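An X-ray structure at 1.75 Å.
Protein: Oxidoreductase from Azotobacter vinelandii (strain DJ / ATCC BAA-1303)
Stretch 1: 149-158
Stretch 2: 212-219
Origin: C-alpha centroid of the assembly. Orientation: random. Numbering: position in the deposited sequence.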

# COMPACT_ATOMS: atom_id res chain seq x y z
N LEU A 149 -9.25 5.31 16.68
CA LEU A 149 -9.74 4.08 16.02
C LEU A 149 -9.56 2.86 16.93
O LEU A 149 -10.16 1.82 16.61
N ILE A 150 -8.81 2.98 18.03
CA ILE A 150 -8.76 1.89 19.05
C ILE A 150 -10.16 1.77 19.68
O ILE A 150 -10.65 0.63 19.79
N GLU A 151 -10.79 2.90 20.02
CA GLU A 151 -12.17 2.94 20.56
C GLU A 151 -13.14 2.41 19.49
O GLU A 151 -14.08 1.69 19.86
N GLN A 152 -12.94 2.76 18.22
CA GLN A 152 -13.78 2.22 17.12
C GLN A 152 -13.72 0.69 17.15
O GLN A 152 -14.77 0.03 17.04
N ALA A 153 -12.51 0.12 17.22
CA ALA A 153 -12.30 -1.34 17.23
C ALA A 153 -13.00 -1.94 18.46
O ALA A 153 -13.71 -2.95 18.30
N ARG A 154 -12.83 -1.35 19.63
CA ARG A 154 -13.49 -1.84 20.87
C ARG A 154 -15.00 -1.93 20.62
O ARG A 154 -15.60 -2.97 20.96
N ALA A 155 -15.59 -0.86 20.10
CA ALA A 155 -17.05 -0.72 19.93
C ALA A 155 -17.54 -1.74 18.90
O ALA A 155 -18.62 -2.33 19.10
N MET A 156 -16.77 -1.95 17.82
CA MET A 156 -17.17 -2.90 16.75
C MET A 156 -17.20 -4.32 17.34
O MET A 156 -18.15 -5.08 17.05
N ILE A 157 -16.20 -4.66 18.13
CA ILE A 157 -16.06 -6.01 18.75
C ILE A 157 -17.24 -6.21 19.70
O ILE A 157 -17.88 -7.28 19.62
N ALA A 158 -17.52 -5.22 20.56
CA ALA A 158 -18.60 -5.28 21.57
C ALA A 158 -19.97 -5.45 20.90
O ALA A 158 -20.85 -6.10 21.51
N TYR A 212 -1.65 -4.05 25.61
CA TYR A 212 -2.62 -3.10 26.20
C TYR A 212 -3.71 -2.77 25.18
O TYR A 212 -4.89 -2.74 25.55
N LEU A 213 -3.36 -2.55 23.91
CA LEU A 213 -4.40 -2.32 22.87
C LEU A 213 -5.40 -3.49 22.88
O LEU A 213 -6.59 -3.22 22.80
N SER A 214 -4.94 -4.74 23.00
CA SER A 214 -5.87 -5.90 23.01
C SER A 214 -6.77 -5.84 24.24
O SER A 214 -7.94 -6.25 24.13
N GLU A 215 -6.27 -5.34 25.37
CA GLU A 215 -7.06 -5.24 26.62
C GLU A 215 -8.14 -4.15 26.48
O GLU A 215 -9.25 -4.33 27.01
N VAL A 216 -7.84 -3.07 25.77
CA VAL A 216 -8.88 -2.04 25.47
C VAL A 216 -9.95 -2.66 24.56
O VAL A 216 -11.14 -2.41 24.81
N MET A 217 -9.55 -3.40 23.53
CA MET A 217 -10.48 -3.92 22.49
C MET A 217 -11.30 -5.10 23.03
O MET A 217 -12.46 -5.24 22.59
N LEU A 218 -10.73 -5.89 23.94
CA LEU A 218 -11.29 -7.16 24.45
C LEU A 218 -11.23 -7.13 25.98
O LEU A 218 -10.48 -7.89 26.60
N PRO A 219 -11.98 -6.20 26.61
CA PRO A 219 -11.85 -5.96 28.05
C PRO A 219 -12.22 -7.16 28.93
O PRO A 219 -11.72 -7.23 30.04

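The two helices come unusually close at one point without a direct hydrogen bond between them: the CA of Arg-154 and the CA of Met-217 lie only 4.0 Å apart, where the helix axes approach to 9.0 Å and cross at -45°. The polar link across this point is a single water. It donates to Arg-154 O and to Met-217 O, 2.7 Å from each, and so joins two backbone carbonyls that cannot bond to each other because both are acceptors.

Around this pinch the contact is built from apolar side chains spaced along one face of the first helix: Ile-150, Ala-153 and Ile-157, at a spacing of three and then four residues, all with CA-to-CB bonds directed toward the partner. Ile-150 adopts m for both chi1 and chi2, and it touches three neighbours: Leu-213 CD2 lies 4.1 Å from Ile-150 CG1 and about as near to its CG2 and CD1, Val-216 CG1 is 3.9 Å from Ile-150 CG2, and Met-217 CE is 3.9 Å from Ile-150 CD1. Leu-213 (m, t) starts out sideways, but its end comes nearer to the first helix; Val-216 is t.

Met-217 covers the most ground on its side. Its CA-to-CB bond runs sideways, and the m, t, t rotamer keeps the rest of the chain extended, so that the terminal methyl reaches Ala-153: CE of Met-217 sits 3.6 Å from CB of Ala-153. Ala-153 meets the methionine tip with its methyl. The root of the same methionine serves Ile-157 (m, t), whose CD1 is 3.8 Å from Met-217 CB. Ile-157 also turns CG2 to Leu-218 CD2 at 3.7 Å. Leu-218 is the first residue to leave helical phi/psi; its CA-to-CB bond points away, yet the m, t side chain brings its end back to the contact.

Arg-154 shows how a long charged residue can border such a seam. Its CA-to-CB bond is sideways and its aliphatic stem lies against the second helix, with CG 3.3 Å from Val-216 O, while the end leads away. With chi1 and chi2 t and chi3 p, the guanidinium meets Glu-151 of its own helix in a two-pronged salt bridge: NE donates to Glu-151 OE1 and NH2 to Glu-151 OE2, each at 2.8 Å and nearly straight. The rule to read here is one of economy: a long, unbranched methionine lies among branched side chains and an alanine, charge is paired within one helix, and one water bridges the two carbonyls.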

# COMPACT_ATOMS: atom_id res chain seq x y z
CB LEU A 149 -9.06 3.90 14.66
CG LEU A 149 -9.55 4.86 13.59
CD1 LEU A 149 -8.72 4.72 12.33
CD2 LEU A 149 -11.03 4.64 13.28
CB ILE A 150 -7.65 2.11 20.09
CG1 ILE A 150 -6.27 2.31 19.44
CG2 ILE A 150 -7.62 0.97 21.09
CD1 ILE A 150 -5.87 1.20 18.48
CB GLU A 151 -12.53 4.35 21.02
CG GLU A 151 -14.01 4.57 21.21
CD GLU A 151 -14.68 3.72 22.28
OE1 GLU A 151 -13.97 3.16 23.14
OE2 GLU A 151 -15.92 3.65 22.26
CB GLN A 152 -13.34 2.75 15.75
CG GLN A 152 -14.06 2.08 14.58
CD GLN A 152 -15.53 2.43 14.51
OE1 GLN A 152 -15.97 3.44 15.07
NE2 GLN A 152 -16.30 1.63 13.79
CB ALA A 153 -10.82 -1.65 17.22
CB ARG A 154 -13.24 -0.90 22.05
CG ARG A 154 -13.88 -1.39 23.35
CD ARG A 154 -14.07 -0.28 24.36
NE ARG A 154 -15.08 0.66 23.87
CZ ARG A 154 -16.39 0.42 23.79
NH1 ARG A 154 -16.90 -0.74 24.18
NH2 ARG A 154 -17.19 1.36 23.33
CB ALA A 155 -17.39 0.69 19.53
CB MET A 156 -16.20 -2.85 15.57
CG MET A 156 -16.31 -1.57 14.78
SD MET A 156 -14.92 -1.45 13.65
CE MET A 156 -15.39 -2.66 12.41
CB ILE A 157 -14.69 -6.17 19.43
CG1 ILE A 157 -13.57 -6.23 18.37
CG2 ILE A 157 -14.66 -7.39 20.34
CD1 ILE A 157 -12.18 -6.06 18.92
CB ALA A 158 -18.56 -4.07 22.45
CB TYR A 212 -1.97 -1.83 26.76
CG TYR A 212 -3.04 -0.95 27.34
CD1 TYR A 212 -3.73 -1.36 28.48
CD2 TYR A 212 -3.42 0.24 26.74
CE1 TYR A 212 -4.76 -0.60 29.00
CE2 TYR A 212 -4.45 1.01 27.26
CZ TYR A 212 -5.12 0.59 28.40
OH TYR A 212 -6.12 1.34 28.94
CB LEU A 213 -3.76 -2.13 21.50
CG LEU A 213 -2.84 -0.92 21.37
CD1 LEU A 213 -2.31 -0.82 19.96
CD2 LEU A 213 -3.54 0.37 21.78
CB SER A 214 -5.15 -7.22 22.92
OG SER A 214 -4.57 -7.56 24.17
CB GLU A 215 -6.16 -4.98 27.82
CG GLU A 215 -5.23 -6.15 28.10
CD GLU A 215 -4.32 -5.99 29.30
OE1 GLU A 215 -4.51 -5.04 30.08
OE2 GLU A 215 -3.42 -6.86 29.46
CB VAL A 216 -8.27 -0.77 24.84
CG1 VAL A 216 -9.35 0.24 24.47
CG2 VAL A 216 -7.23 -0.14 25.75
CB MET A 217 -9.70 -4.37 21.26
CG MET A 217 -9.04 -3.24 20.52
SD MET A 217 -8.26 -3.84 19.00
CE MET A 217 -7.49 -2.33 18.42
CB LEU A 218 -10.50 -8.34 23.87
CG LEU A 218 -10.53 -8.44 22.34
CD1 LEU A 218 -9.27 -9.12 21.81
CD2 LEU A 218 -11.77 -9.18 21.86
CB PRO A 219 -12.79 -4.77 28.29
CG PRO A 219 -13.79 -4.85 27.16
CD PRO A 219 -12.97 -5.32 25.98
O HOH W 1 -15.06 -4.73 22.97